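Local coordinates for 2,5-dihydroxypyridine 5,6-dioxygenase (Pseudomonas putida KT2440, PDB 7CUP) that catalyses the iron(II)-dependent, dioxygen-consuming cleavage of the 2,5-dihydroxypyridine ring between carbons 5 and 6, giving N-formylmaleamate in aerobic nicotinate degradation, at the interface of chains A and B and the interface of chains A and C. Residues are numbered along the deposited sequence; one frame, centred on the assembly and turned at random. Chains: chain A/B/C, 2,5-dihydroxypyridine 5,6-dioxygenase.

Contact 1: the interface of chains A and B. Residues chain A 68, 247, 250-251, 254; chain B 275, 277-278, 281.
A:Tyr247 grips B:Thr277 twice, with its phenol and with its ring. The hydroxyl OH donates a hydrogen bond of 2.6 Å to the backbone O of B:Thr277, meeting a lone pair in the carbonyl plane with a C=O...O angle of 139°. The same ring takes the threonine methyl on one face, CG2 of B:Thr277 standing 3.9 Å above the plane near the rim. B:Thr277 thereby illustrates how one residue can divide its polar and apolar surfaces within an interface: with OG1 between the backbone N and the carbonyl carbon (chi1 55°), the methyl faces A:Tyr247 while the hydroxyl turns to a water.

That water is shared by the backbone O and carboxylate OD2 of A:Asp250, B:Thr277 OG1, and the amide OE1 of B:Gln275, the last at 2.7 Å.

Apolar packing surrounds this centre. The B:Gln275 amide leans obliquely on CD1 and CE1 of the A:Tyr254 ring, its CD 3.4 Å from CD1, with the two planes 42° apart. A:Met68 runs perpendicular to the B:Gln275 chain and brings SD to 3.5 Å from CB. B:Leu281 CD1 touches both A:Met68 CB and the A:Tyr251 ring, 3.6 Å from CE1 of that tyrosine.

On chain A the site combines helix 243-253, the adjoining A:Tyr254 and the loop of A:Met68; chain B contributes a loop and the 3-10 helix 278-281 that follows it.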
loop_
_atom_site.group_PDB
_atom_site.type_symbol
_atom_site.label_atom_id
_atom_site.label_comp_id
_atom_site.label_asym_id
_atom_site.label_seq_id
_atom_site.Cartn_x
_atom_site.Cartn_y
_atom_site.Cartn_z
ATOM N N MET A 68 -12.487 -17.402 -20.392
ATOM C CA MET A 68 -11.013 -17.552 -20.400
ATOM C C MET A 68 -10.338 -16.195 -20.676
ATOM O O MET A 68 -10.840 -15.438 -21.521
ATOM C CB MET A 68 -10.580 -18.606 -21.428
ATOM C CG MET A 68 -11.161 -19.988 -21.146
ATOM S SD MET A 68 -10.532 -21.226 -22.297
ATOM C CE MET A 68 -11.477 -20.811 -23.757
ATOM N N TYR A 247 -7.698 -23.169 -34.206
ATOM C CA TYR A 247 -7.748 -22.488 -32.886
ATOM C C TYR A 247 -9.077 -21.740 -32.781
ATOM O O TYR A 247 -9.740 -21.871 -31.744
ATOM C CB TYR A 247 -6.542 -21.570 -32.680
ATOM C CG TYR A 247 -6.508 -20.854 -31.351
ATOM C CD1 TYR A 247 -7.255 -19.712 -31.135
ATOM C CD2 TYR A 247 -5.711 -21.293 -30.314
ATOM C CE1 TYR A 247 -7.229 -19.032 -29.926
ATOM C CE2 TYR A 247 -5.646 -20.605 -29.111
ATOM C CZ TYR A 247 -6.417 -19.474 -28.910
ATOM O OH TYR A 247 -6.423 -18.806 -27.724
ATOM N N ASP A 250 -11.989 -24.270 -32.423
ATOM C CA ASP A 250 -11.982 -24.895 -31.082
ATOM C C ASP A 250 -12.490 -23.887 -30.043
ATOM O O ASP A 250 -13.180 -24.296 -29.079
ATOM C CB ASP A 250 -10.581 -25.406 -30.765
ATOM C CG ASP A 250 -10.492 -26.381 -29.613
ATOM O OD1 ASP A 250 -10.480 -27.592 -29.864
ATOM O OD2 ASP A 250 -10.415 -25.920 -28.480
ATOM N N TYR A 251 -12.133 -22.614 -30.186
ATOM C CA TYR A 251 -12.546 -21.577 -29.215
ATOM C C TYR A 251 -14.060 -21.438 -29.272
ATOM O O TYR A 251 -14.730 -21.508 -28.243
ATOM C CB TYR A 251 -11.879 -20.242 -29.520
ATOM C CG TYR A 251 -12.264 -19.151 -28.555
ATOM C CD1 TYR A 251 -11.728 -19.116 -27.274
ATOM C CD2 TYR A 251 -13.176 -18.168 -28.906
ATOM C CE1 TYR A 251 -12.062 -18.101 -26.389
ATOM C CE2 TYR A 251 -13.517 -17.143 -28.037
ATOM C CZ TYR A 251 -12.955 -17.112 -26.774
ATOM O OH TYR A 251 -13.308 -16.142 -25.887
ATOM N N TYR A 254 -16.219 -24.262 -27.896
ATOM C CA TYR A 254 -16.102 -24.334 -26.422
ATOM C C TYR A 254 -17.432 -23.966 -25.776
ATOM O O TYR A 254 -17.830 -24.552 -24.750
ATOM C CB TYR A 254 -15.013 -23.382 -25.933
ATOM C CG TYR A 254 -14.964 -23.147 -24.445
ATOM C CD1 TYR A 254 -14.620 -24.150 -23.577
ATOM C CD2 TYR A 254 -15.271 -21.905 -23.913
ATOM C CE1 TYR A 254 -14.548 -23.930 -22.209
ATOM C CE2 TYR A 254 -15.184 -21.655 -22.557
ATOM C CZ TYR A 254 -14.831 -22.676 -21.698
ATOM O OH TYR A 254 -14.742 -22.433 -20.361
ATOM N N GLN B 275 -8.614 -25.997 -21.153
ATOM C CA GLN B 275 -8.799 -25.768 -22.595
ATOM C C GLN B 275 -7.433 -25.535 -23.251
ATOM O O GLN B 275 -6.635 -24.670 -22.778
ATOM C CB GLN B 275 -9.725 -24.583 -22.814
ATOM C CG GLN B 275 -11.153 -24.874 -22.406
ATOM C CD GLN B 275 -11.757 -25.955 -23.268
ATOM O OE1 GLN B 275 -11.726 -25.852 -24.485
ATOM N NE2 GLN B 275 -12.257 -27.018 -22.632
ATOM N N THR B 277 -6.981 -23.913 -25.862
ATOM C CA THR B 277 -6.967 -22.519 -26.400
ATOM C C THR B 277 -6.593 -21.492 -25.305
ATOM O O THR B 277 -6.264 -20.367 -25.641
ATOM C CB THR B 277 -8.321 -22.179 -27.034
ATOM O OG1 THR B 277 -9.320 -22.427 -26.044
ATOM C CG2 THR B 277 -8.599 -23.003 -28.262
ATOM N N ALA B 278 -6.684 -21.857 -24.038
ATOM C CA ALA B 278 -6.647 -20.920 -22.898
ATOM C C ALA B 278 -5.334 -20.139 -22.891
ATOM O O ALA B 278 -5.410 -18.915 -22.721
ATOM C CB ALA B 278 -6.865 -21.639 -21.604
ATOM N N LEU B 281 -4.919 -16.730 -24.594
ATOM C CA LEU B 281 -5.740 -15.585 -24.138
ATOM C C LEU B 281 -5.037 -14.909 -22.958
ATOM O O LEU B 281 -5.616 -13.951 -22.424
ATOM C CB LEU B 281 -7.137 -16.102 -23.778
ATOM C CG LEU B 281 -7.891 -16.713 -24.968
ATOM C CD1 LEU B 281 -9.057 -17.587 -24.535
ATOM C CD2 LEU B 281 -8.409 -15.632 -25.897
HETATM O O HOH W 1 -11.541 -24.075 -26.502
#

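Contact 2: the interface of chains A and B. Residues chain A 69-70, 285; chain B 127, 281-282, 286.
A:Asn285 and B:Asp286 meet tip to tip, amide against carboxylate, their planes only 20° apart. The amide ND2 donates to B:Asp286 OD2 at 2.8 Å, in the plane of its own amide and nearly straight at 168°, on the syn lone pair of OD2. The anti lone pair of that oxygen is taken from within chain B, where B:His282 ND1 donates to B:Asp286 OD2 over 2.9 Å, with the acceptor lying slightly out of the imidazole plane. Two donors, one on the syn and one on the anti lone pair, hold one carboxylate oxygen, a neat example of a histidine that both touches the partner and helps to orient the neighbouring acid. This may also favour a negative charge on the carboxylate.

Water carries much of the remaining polar traffic. One molecule joins the backbone N of A:Gly69 to B:His282 NE2, lying at the imidazole edge in the ring plane. A second links A:Asn70 ND2 to the B:Glu127 carboxylate, 2.9 Å from OE1. A third gathers A:Asn70 N and OD1, A:Asn285 OD1 and the backbone O of B:Leu281, so both asparagine side chains help to fix it.

Direct packing is sparse and relies on the glycine. A:Gly69 sets its CA 3.5 Å from B:His282 NE2. The A:Asn70 amide stands almost perpendicular to the imidazole, at 88°, and its OD1 ends 3.9 Å from B:His282 ND1.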
loop_
_atom_site.group_PDB
_atom_site.type_symbol
_atom_site.label_atom_id
_atom_site.label_comp_id
_atom_site.label_asym_id
_atom_site.label_seq_id
_atom_site.Cartn_x
_atom_site.Cartn_y
_atom_site.Cartn_z
ATOM N N GLY A 69 -9.202 -15.954 -20.006
ATOM C CA GLY A 69 -8.364 -14.748 -20.135
ATOM C C GLY A 69 -8.984 -13.598 -19.381
ATOM O O GLY A 69 -10.060 -13.781 -18.860
ATOM N N ASN A 70 -8.359 -12.427 -19.386
ATOM C CA ASN A 70 -8.726 -11.288 -18.503
ATOM C C ASN A 70 -9.511 -10.240 -19.308
ATOM O O ASN A 70 -9.929 -9.239 -18.727
ATOM C CB ASN A 70 -7.464 -10.719 -17.848
ATOM C CG ASN A 70 -6.746 -11.790 -17.063
ATOM O OD1 ASN A 70 -5.592 -12.137 -17.345
ATOM N ND2 ASN A 70 -7.463 -12.368 -16.120
ATOM N N ASN A 285 -2.751 -8.164 -21.554
ATOM C CA ASN A 285 -3.517 -7.689 -20.376
ATOM C C ASN A 285 -3.410 -6.163 -20.289
ATOM O O ASN A 285 -3.992 -5.605 -19.378
ATOM C CB ASN A 285 -3.077 -8.406 -19.090
ATOM C CG ASN A 285 -3.356 -9.906 -19.105
ATOM O OD1 ASN A 285 -4.383 -10.349 -19.635
ATOM N ND2 ASN A 285 -2.444 -10.697 -18.543
ATOM N N GLU B 127 -9.281 -16.307 -11.230
ATOM C CA GLU B 127 -10.268 -16.589 -12.307
ATOM C C GLU B 127 -10.083 -18.011 -12.848
ATOM O O GLU B 127 -11.089 -18.653 -13.191
ATOM C CB GLU B 127 -10.126 -15.577 -13.445
ATOM C CG GLU B 127 -10.628 -14.197 -13.055
ATOM C CD GLU B 127 -9.727 -13.482 -12.062
ATOM O OE1 GLU B 127 -8.439 -13.724 -12.083
ATOM O OE2 GLU B 127 -10.303 -12.705 -11.256
ATOM N N LEU B 281 -4.919 -16.730 -24.594
ATOM C CA LEU B 281 -5.740 -15.585 -24.138
ATOM C C LEU B 281 -5.037 -14.909 -22.958
ATOM O O LEU B 281 -5.616 -13.951 -22.424
ATOM C CB LEU B 281 -7.137 -16.102 -23.778
ATOM C CG LEU B 281 -7.891 -16.713 -24.968
ATOM C CD1 LEU B 281 -9.057 -17.587 -24.535
ATOM C CD2 LEU B 281 -8.409 -15.632 -25.897
ATOM N N HIS B 282 -3.861 -15.416 -22.582
ATOM C CA HIS B 282 -3.054 -14.978 -21.406
ATOM C C HIS B 282 -1.702 -14.373 -21.812
ATOM O O HIS B 282 -1.224 -14.627 -22.918
ATOM C CB HIS B 282 -2.865 -16.154 -20.431
ATOM C CG HIS B 282 -4.084 -16.392 -19.602
ATOM N ND1 HIS B 282 -4.335 -15.688 -18.436
ATOM C CD2 HIS B 282 -5.181 -17.156 -19.828
ATOM C CE1 HIS B 282 -5.485 -16.077 -17.917
ATOM N NE2 HIS B 282 -6.033 -16.962 -18.770
ATOM N N ASP B 286 1.071 -14.532 -16.334
ATOM C CA ASP B 286 -0.248 -14.730 -15.667
ATOM C C ASP B 286 -0.196 -15.972 -14.751
ATOM O O ASP B 286 -0.833 -15.961 -13.681
ATOM C CB ASP B 286 -1.393 -14.817 -16.676
ATOM C CG ASP B 286 -1.645 -13.518 -17.417
ATOM O OD1 ASP B 286 -0.941 -12.550 -17.126
ATOM O OD2 ASP B 286 -2.501 -13.495 -18.315
HETATM O O HOH W 2 -8.555 -18.104 -18.146
HETATM O O HOH W 3 -7.114 -14.412 -14.591
HETATM O O HOH W 4 -5.724 -12.343 -20.368
#

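Contact 3: the interface of chains A and B. Residues chain A 33, 61-63, 70; chain B 2-3, 7, 127, 130.
The amino-terminal segment of chain B, just ahead of helix 5-18, lies against the chain A loop that follows strand 53-58, with B:Pro2 and B:Val3 touching A:Phe62 and A:Asn63. B:Pro2, the first modelled residue, puts its N 3.0 Å from the backbone O of A:Phe62; this could be a hydrogen bond if the initiator methionine has been removed, leaving a free secondary amine.

The segment is held from its own side by helix 126-131. B:Val3 N donates to the B:Glu127 carboxylate, reaching OE2 at 2.8 Å on the anti lone pair, and the bend of the glutamate chain (chi2 71°) helps to bring that group up to the terminus. Here an intrachain bond probably helps to place the chain end for an intersubunit contact.

A:Asn63 is the main side chain offered by chain A. It crosses B:Val3 at a slant, its amide CG 3.5 Å from the CG2 methyl, and ND2 also meets the B:Ala130 methyl. Two waters then take up ND2, one passing to the backbone O of B:Glu127, the other to the amide NE2 of B:Gln7. A:His33 also approaches, its imidazole CE1 lying 3.3 Å from the backbone O of B:Val3.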
loop_
_atom_site.group_PDB
_atom_site.type_symbol
_atom_site.label_atom_id
_atom_site.label_comp_id
_atom_site.label_asym_id
_atom_site.label_seq_id
_atom_site.Cartn_x
_atom_site.Cartn_y
_atom_site.Cartn_z
ATOM N N HIS A 33 -12.532 -3.826 -7.895
ATOM C CA HIS A 33 -11.185 -4.005 -7.275
ATOM C C HIS A 33 -10.079 -3.946 -8.347
ATOM O O HIS A 33 -8.968 -3.542 -8.040
ATOM C CB HIS A 33 -11.107 -5.314 -6.495
ATOM C CG HIS A 33 -10.931 -6.503 -7.371
ATOM N ND1 HIS A 33 -12.008 -7.292 -7.750
ATOM C CD2 HIS A 33 -9.832 -7.051 -7.930
ATOM C CE1 HIS A 33 -11.556 -8.270 -8.529
ATOM N NE2 HIS A 33 -10.236 -8.135 -8.663
ATOM N N ALA A 61 -16.626 -7.343 -8.041
ATOM C CA ALA A 61 -16.341 -7.942 -9.359
ATOM C C ALA A 61 -17.331 -9.065 -9.614
ATOM O O ALA A 61 -17.555 -9.905 -8.697
ATOM C CB ALA A 61 -14.933 -8.460 -9.410
ATOM N N PHE A 62 -17.871 -9.105 -10.817
ATOM C CA PHE A 62 -18.754 -10.201 -11.265
ATOM C C PHE A 62 -17.898 -11.211 -12.019
ATOM O O PHE A 62 -17.176 -10.768 -12.910
ATOM C CB PHE A 62 -19.892 -9.678 -12.137
ATOM C CG PHE A 62 -20.937 -10.737 -12.392
ATOM C CD1 PHE A 62 -21.919 -11.005 -11.445
ATOM C CD2 PHE A 62 -20.906 -11.515 -13.545
ATOM C CE1 PHE A 62 -22.861 -12.000 -11.661
ATOM C CE2 PHE A 62 -21.844 -12.521 -13.758
ATOM C CZ PHE A 62 -22.824 -12.752 -12.823
ATOM N N ASN A 63 -17.971 -12.496 -11.678
ATOM C CA ASN A 63 -17.132 -13.484 -12.383
ATOM C C ASN A 63 -17.997 -14.360 -13.289
ATOM O O ASN A 63 -19.068 -14.793 -12.882
ATOM C CB ASN A 63 -16.309 -14.345 -11.444
ATOM C CG ASN A 63 -15.212 -15.073 -12.193
ATOM O OD1 ASN A 63 -14.377 -14.439 -12.875
ATOM N ND2 ASN A 63 -15.244 -16.399 -12.100
ATOM N N ASN A 70 -8.359 -12.427 -19.386
ATOM C CA ASN A 70 -8.726 -11.288 -18.503
ATOM C C ASN A 70 -9.511 -10.240 -19.308
ATOM O O ASN A 70 -9.929 -9.239 -18.727
ATOM C CB ASN A 70 -7.464 -10.719 -17.848
ATOM C CG ASN A 70 -6.746 -11.790 -17.063
ATOM O OD1 ASN A 70 -5.592 -12.137 -17.345
ATOM N ND2 ASN A 70 -7.463 -12.368 -16.120
ATOM N N PRO B 2 -14.222 -11.074 -13.510
ATOM C CA PRO B 2 -13.202 -11.319 -12.452
ATOM C C PRO B 2 -13.761 -11.746 -11.074
ATOM O O PRO B 2 -14.949 -11.552 -10.777
ATOM C CB PRO B 2 -12.449 -9.995 -12.272
ATOM C CG PRO B 2 -12.800 -9.195 -13.491
ATOM C CD PRO B 2 -14.182 -9.646 -13.865
ATOM N N VAL B 3 -12.887 -12.314 -10.248
ATOM C CA VAL B 3 -13.265 -12.905 -8.938
ATOM C C VAL B 3 -13.085 -11.854 -7.852
ATOM O O VAL B 3 -11.935 -11.412 -7.638
ATOM C CB VAL B 3 -12.442 -14.176 -8.645
ATOM C CG1 VAL B 3 -12.728 -14.723 -7.254
ATOM C CG2 VAL B 3 -12.713 -15.246 -9.679
ATOM N N GLN B 7 -15.644 -13.832 -2.982
ATOM C CA GLN B 7 -15.786 -15.083 -3.776
ATOM C C GLN B 7 -14.524 -15.945 -3.619
ATOM O O GLN B 7 -14.645 -17.158 -3.503
ATOM C CB GLN B 7 -16.048 -14.819 -5.255
ATOM C CG GLN B 7 -16.417 -16.102 -5.986
ATOM C CD GLN B 7 -16.709 -15.919 -7.451
ATOM O OE1 GLN B 7 -16.888 -14.809 -7.941
ATOM N NE2 GLN B 7 -16.716 -17.024 -8.174
ATOM N N GLU B 127 -9.281 -16.307 -11.230
ATOM C CA GLU B 127 -10.268 -16.589 -12.307
ATOM C C GLU B 127 -10.083 -18.011 -12.848
ATOM O O GLU B 127 -11.089 -18.653 -13.191
ATOM C CB GLU B 127 -10.126 -15.577 -13.445
ATOM C CG GLU B 127 -10.628 -14.197 -13.055
ATOM C CD GLU B 127 -9.727 -13.482 -12.062
ATOM O OE1 GLU B 127 -8.439 -13.724 -12.083
ATOM O OE2 GLU B 127 -10.303 -12.705 -11.256
ATOM N N ALA B 130 -11.294 -20.440 -10.243
ATOM C CA ALA B 130 -12.770 -20.530 -10.324
ATOM C C ALA B 130 -13.199 -21.403 -11.517
ATOM O O ALA B 130 -14.134 -22.205 -11.375
ATOM C CB ALA B 130 -13.370 -19.130 -10.427
HETATM O O HOH W 5 -7.114 -14.412 -14.591
HETATM O O HOH W 6 -17.110 -17.595 -10.622
HETATM O O HOH W 7 -13.465 -17.786 -14.161
#

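Contact 4: the interface of chains A and C. Residues chain A 59, 83-84, 86-87; chain C 26, 53-55.
C:Tyr55 presents its ring to the start of helix 85-92 of chain A, lying broadside to A:Ala87 and along one flank of A:Ala86. Over one face, displaced toward the rim, stands the A:Ala87 CA, 4.1 Å above the plane. The A:Ala86 methyl comes from the same helix turn and puts CB 3.7 Å from C:Tyr55 CE1. The ring is brought here by its first torsion, CG lying between the backbone N and the carbonyl carbon (chi1 56°). At the base of the tyrosine, A:Leu59 crosses at a slant and its CD2 methyl rests 3.6 Å from C:Tyr55 CB.

A:Asn84 and C:Lys53 pass alongside each other in opposite directions. The asparagine amide lies beside the start of the lysine chain, with CG 3.7 Å from C:Lys53 CB. C:Lys53 is poorly ordered, so both this contact and the approach of its methylenes to the backbone O of A:Gly83 are uncertain. A:Asn84 OD1 also accepts a weak bond from A:Ala87 N, in the manner of a helix N-cap, which may help to steady the amide.

The patch thus exemplifies packing mainly by shape: the starts of strands 26-31 and 53-58 meet the start of helix 85-92, whose small alanines probably allow the close approach. Packing is tightest where the A:Ala86 methyl abuts C:Ser26, CB to CB at 3.4 Å.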
loop_
_atom_site.group_PDB
_atom_site.type_symbol
_atom_site.label_atom_id
_atom_site.label_comp_id
_atom_site.label_asym_id
_atom_site.label_seq_id
_atom_site.Cartn_x
_atom_site.Cartn_y
_atom_site.Cartn_z
ATOM N N LEU A 59 -18.485 -1.560 -7.031
ATOM C CA LEU A 59 -19.219 -2.841 -7.093
ATOM C C LEU A 59 -18.219 -3.979 -6.895
ATOM O O LEU A 59 -17.110 -3.939 -7.417
ATOM C CB LEU A 59 -19.890 -2.947 -8.463
ATOM C CG LEU A 59 -20.923 -1.867 -8.783
ATOM C CD1 LEU A 59 -21.611 -2.144 -10.091
ATOM C CD2 LEU A 59 -21.948 -1.770 -7.676
ATOM N N GLY A 83 -29.666 -7.876 -11.243
ATOM C CA GLY A 83 -30.403 -8.072 -9.976
ATOM C C GLY A 83 -29.972 -7.081 -8.905
ATOM O O GLY A 83 -30.157 -7.380 -7.709
ATOM N N ASN A 84 -29.432 -5.928 -9.288
ATOM C CA ASN A 84 -28.823 -4.951 -8.340
ATOM C C ASN A 84 -29.370 -3.549 -8.653
ATOM O O ASN A 84 -28.628 -2.599 -9.106
ATOM C CB ASN A 84 -27.304 -5.086 -8.335
ATOM C CG ASN A 84 -26.710 -4.532 -7.063
ATOM O OD1 ASN A 84 -27.332 -3.703 -6.374
ATOM N ND2 ASN A 84 -25.508 -4.976 -6.753
ATOM N N ALA A 86 -30.401 -1.264 -6.682
ATOM C CA ALA A 86 -29.933 -0.180 -5.794
ATOM C C ALA A 86 -28.712 0.497 -6.449
ATOM O O ALA A 86 -28.707 1.763 -6.601
ATOM C CB ALA A 86 -29.677 -0.737 -4.404
ATOM N N ALA A 87 -27.713 -0.304 -6.821
ATOM C CA ALA A 87 -26.482 0.133 -7.535
ATOM C C ALA A 87 -26.849 0.812 -8.854
ATOM O O ALA A 87 -26.297 1.889 -9.180
ATOM C CB ALA A 87 -25.583 -1.049 -7.768
ATOM N N SER C 26 -30.470 -4.477 -0.122
ATOM C CA SER C 26 -29.264 -3.803 -0.652
ATOM C C SER C 26 -28.595 -3.017 0.481
ATOM O O SER C 26 -29.292 -2.499 1.351
ATOM C CB SER C 26 -29.593 -2.954 -1.780
ATOM O OG SER C 26 -30.575 -2.059 -1.349
ATOM N N LYS C 53 -27.251 -7.395 -1.939
ATOM C CA LYS C 53 -26.731 -6.594 -3.073
ATOM C C LYS C 53 -25.915 -5.464 -2.433
ATOM O O LYS C 53 -26.527 -4.604 -1.784
ATOM C CB LYS C 53 -27.881 -6.101 -3.954
ATOM C CG LYS C 53 -28.669 -7.204 -4.651
ATOM C CD LYS C 53 -29.937 -7.622 -3.902
ATOM C CE LYS C 53 -31.190 -6.871 -4.338
ATOM N NZ LYS C 53 -32.206 -6.740 -3.260
ATOM N N VAL C 54 -24.590 -5.504 -2.550
ATOM C CA VAL C 54 -23.671 -4.544 -1.877
ATOM C C VAL C 54 -23.024 -3.607 -2.904
ATOM O O VAL C 54 -22.567 -4.093 -3.913
ATOM C CB VAL C 54 -22.561 -5.290 -1.122
ATOM C CG1 VAL C 54 -21.984 -4.418 -0.013
ATOM C CG2 VAL C 54 -23.045 -6.605 -0.587
ATOM N N TYR C 55 -22.807 -2.340 -2.540
ATOM C CA TYR C 55 -21.899 -1.403 -3.233
ATOM C C TYR C 55 -21.334 -0.441 -2.188
ATOM O O TYR C 55 -21.944 -0.294 -1.119
ATOM C CB TYR C 55 -22.618 -0.658 -4.342
ATOM C CG TYR C 55 -23.857 0.102 -3.941
ATOM C CD1 TYR C 55 -25.055 -0.555 -3.713
ATOM C CD2 TYR C 55 -23.864 1.486 -3.849
ATOM C CE1 TYR C 55 -26.211 0.122 -3.373
ATOM C CE2 TYR C 55 -25.020 2.190 -3.530
ATOM C CZ TYR C 55 -26.193 1.497 -3.249
ATOM O OH TYR C 55 -27.344 2.146 -2.914
#

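Contacts 1, 2 and 3 form a continuous run along the A–B interface: contact 2 lies about 12 Å, between C-alpha centres, from each of the others, while contacts 1 and 3 are about 19 Å apart. B:Leu281 serves contacts 1 and 2; A:Asn70 and B:Glu127 serve contacts 2 and 3. Contact 4 belongs to a separate, two-fold A–C interface, about 16 Å from contact 3 and 32 Å from contact 1. One subunit thus uses two kinds of surface, as would suit the six-copy deposited assembly, although the structure alone does not establish that hexamer in solution.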